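Local coordinates for protein titin (Homo sapiens, PDB 2A38) that forms the giant elastic filament of the muscle sarcomere, the two N-terminal immunoglobulin domains Z1 and Z2 probably serving to anchor it in the Z-disc, at residues N105-L110 and Q124-G129. Residues are numbered along the deposited sequence; the frame is centred on the assembly and turned at random.
Sequences NFVQRL and QVRVTG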
loop_
_atom_site.group_PDB
_atom_site.type_symbol
_atom_site.label_atom_id
_atom_site.label_comp_id
_atom_site.label_asym_id
_atom_site.label_seq_id
_atom_site.Cartn_x
_atom_site.Cartn_y
_atom_site.Cartn_z
ATOM N N ASN A 105 3.873 4.766 12.489
ATOM C CA ASN A 105 3.864 3.695 13.458
ATOM C C ASN A 105 5.274 3.172 13.694
ATOM O O ASN A 105 6.030 2.960 12.749
ATOM C CB ASN A 105 2.969 2.574 12.951
ATOM C CG ASN A 105 2.954 1.382 13.876
ATOM O OD1 ASN A 105 2.697 1.519 15.075
ATOM N ND2 ASN A 105 3.227 0.200 13.326
ATOM N N PHE A 106 5.639 2.987 14.959
ATOM C CA PHE A 106 6.959 2.468 15.280
ATOM C C PHE A 106 6.922 0.957 15.386
ATOM O O PHE A 106 6.459 0.413 16.386
ATOM C CB PHE A 106 7.468 3.041 16.597
ATOM C CG PHE A 106 7.895 4.465 16.501
ATOM C CD1 PHE A 106 7.029 5.487 16.845
ATOM C CD2 PHE A 106 9.149 4.789 16.004
ATOM C CE1 PHE A 106 7.409 6.809 16.691
ATOM C CE2 PHE A 106 9.530 6.107 15.849
ATOM C CZ PHE A 106 8.663 7.116 16.190
ATOM N N VAL A 107 7.394 0.283 14.344
ATOM C CA VAL A 107 7.433 -1.173 14.337
ATOM C C VAL A 107 8.514 -1.526 15.341
ATOM O O VAL A 107 8.361 -2.449 16.139
ATOM C CB VAL A 107 7.816 -1.713 12.944
ATOM C CG1 VAL A 107 7.997 -3.218 12.997
ATOM C CG2 VAL A 107 6.746 -1.342 11.937
ATOM N N GLN A 108 9.610 -0.773 15.284
ATOM C CA GLN A 108 10.725 -0.939 16.213
ATOM C C GLN A 108 10.928 0.411 16.908
ATOM O O GLN A 108 11.189 1.426 16.256
ATOM C CB GLN A 108 12.008 -1.325 15.482
ATOM C CG GLN A 108 13.164 -1.570 16.432
ATOM C CD GLN A 108 14.481 -1.721 15.712
ATOM O OE1 GLN A 108 14.515 -2.072 14.532
ATOM N NE2 GLN A 108 15.580 -1.472 16.421
ATOM N N ARG A 109 10.790 0.406 18.229
ATOM C CA ARG A 109 10.931 1.602 19.042
ATOM C C ARG A 109 12.315 1.734 19.654
ATOM O O ARG A 109 13.097 0.786 19.658
ATOM C CB ARG A 109 9.910 1.569 20.179
ATOM C CG ARG A 109 8.482 1.709 19.736
ATOM C CD ARG A 109 7.520 1.568 20.904
ATOM N NE ARG A 109 6.188 2.054 20.547
ATOM C CZ ARG A 109 5.064 1.690 21.159
ATOM N NH1 ARG A 109 5.100 0.825 22.165
ATOM N NH2 ARG A 109 3.902 2.191 20.761
ATOM N N LEU A 110 12.607 2.922 20.176
ATOM C CA LEU A 110 13.880 3.178 20.843
ATOM C C LEU A 110 13.857 2.390 22.150
ATOM O O LEU A 110 12.799 2.209 22.744
ATOM C CB LEU A 110 14.024 4.658 21.196
ATOM C CG LEU A 110 14.264 5.735 20.147
ATOM C CD1 LEU A 110 14.399 7.088 20.840
ATOM C CD2 LEU A 110 15.534 5.409 19.379
ATOM N N GLN A 124 18.117 2.499 17.330
ATOM C CA GLN A 124 17.362 2.361 16.087
ATOM C C GLN A 124 15.858 2.348 16.244
ATOM O O GLN A 124 15.327 1.990 17.291
ATOM C CB GLN A 124 17.718 1.068 15.360
ATOM C CG GLN A 124 19.141 0.919 14.931
ATOM C CD GLN A 124 19.282 -0.183 13.901
ATOM O OE1 GLN A 124 18.546 -1.174 13.936
ATOM N NE2 GLN A 124 20.230 -0.022 12.983
ATOM N N VAL A 125 15.186 2.704 15.153
ATOM C CA VAL A 125 13.739 2.704 15.069
ATOM C C VAL A 125 13.363 2.302 13.641
ATOM O O VAL A 125 14.124 2.516 12.695
ATOM C CB VAL A 125 13.137 4.109 15.343
ATOM C CG1 VAL A 125 13.465 4.567 16.750
ATOM C CG2 VAL A 125 13.665 5.114 14.319
ATOM N N ARG A 126 12.203 1.690 13.490
ATOM C CA ARG A 126 11.701 1.324 12.170
ATOM C C ARG A 126 10.316 1.964 12.137
ATOM O O ARG A 126 9.480 1.683 12.985
ATOM C CB ARG A 126 11.599 -0.194 12.000
ATOM C CG ARG A 126 11.027 -0.577 10.649
ATOM C CD ARG A 126 11.020 -2.077 10.436
ATOM N NE ARG A 126 12.336 -2.594 10.070
ATOM C CZ ARG A 126 12.916 -2.400 8.888
ATOM N NH1 ARG A 126 12.303 -1.694 7.944
ATOM N NH2 ARG A 126 14.111 -2.926 8.646
ATOM N N VAL A 127 10.091 2.849 11.173
ATOM C CA VAL A 127 8.820 3.561 11.076
ATOM C C VAL A 127 8.096 3.343 9.759
ATOM O O VAL A 127 8.710 3.336 8.693
ATOM C CB VAL A 127 9.028 5.089 11.229
ATOM C CG1 VAL A 127 7.683 5.795 11.236
ATOM C CG2 VAL A 127 9.793 5.391 12.491
ATOM N N THR A 128 6.780 3.184 9.842
ATOM C CA THR A 128 5.951 3.007 8.655
ATOM C C THR A 128 4.849 4.059 8.668
ATOM O O THR A 128 4.598 4.696 9.690
ATOM C CB THR A 128 5.295 1.620 8.618
ATOM O OG1 THR A 128 4.541 1.419 9.824
ATOM C CG2 THR A 128 6.359 0.526 8.472
ATOM N N GLY A 129 4.194 4.227 7.526
ATOM C CA GLY A 129 3.121 5.197 7.415
ATOM C C GLY A 129 2.932 5.645 5.980
ATOM O O GLY A 129 3.858 5.574 5.163
HETATM O O HOH W 1 15.514 -0.182 19.139
#
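Segments 105-110 and 124-129 run antiparallel: Asn105 and Thr128 form a hydrogen-bonded pair, Phe106 and Val127 a non-hydrogen-bonded one, and a classic beta bulge then sets Val107 and Gln108 together against Arg126. Asn105 N donates to Thr128 O at 2.9 Å, and Asn105 O takes the Thr128 N-H in return. At the bulge Arg126 O is gripped twice, by Val107 N at 2.9 Å, nearly along the C=O axis, although the N-H...O angle is only 136°, and weakly by Gln108 N. Arg126 N repays Gln108 O on a lone pair, at 3.0 Å. Where the pairing ends, one water bridges the two segments, donating to Arg109 O and Gln124 O and accepting from Gln108 NE2.

Phe106, Val125 and Val127 lie on the inner face, and the tip of Leu110, from the loop beyond the corner, joins them. Phe106 has CG anti to the carbonyl carbon (chi1 -74°), so its ring lies alongside both valines: CE2 comes to 3.4 Å from Val127 CG2, while Val125 CB sits at the ring edge. Leu110 CD2 presses on Val125 CG1 at 3.4 Å, a tight fit. An alanine at Phe106 would remove the ring contacts with both valines and would probably loosen the core packing beneath the bulge. On the outer face Gln108 reaches out extended, its NE2 3.5 Å from Gln124 CB, and Val107 lies beside the aliphatic part of Arg126.

This is the edge of an I-set immunoglobulin sandwich. Strand 102-106 borders the sheet beside 119-130, whose other side pairs with 158-166; the chain turns a corner at Val107 and crosses to the opposite sheet, where Leu110 N is hydrogen-bonded to Ser187 OG; Phe106, before the corner, packs across the sandwich on Val176 of strand 172-180 and Ala185 of strand 183-193.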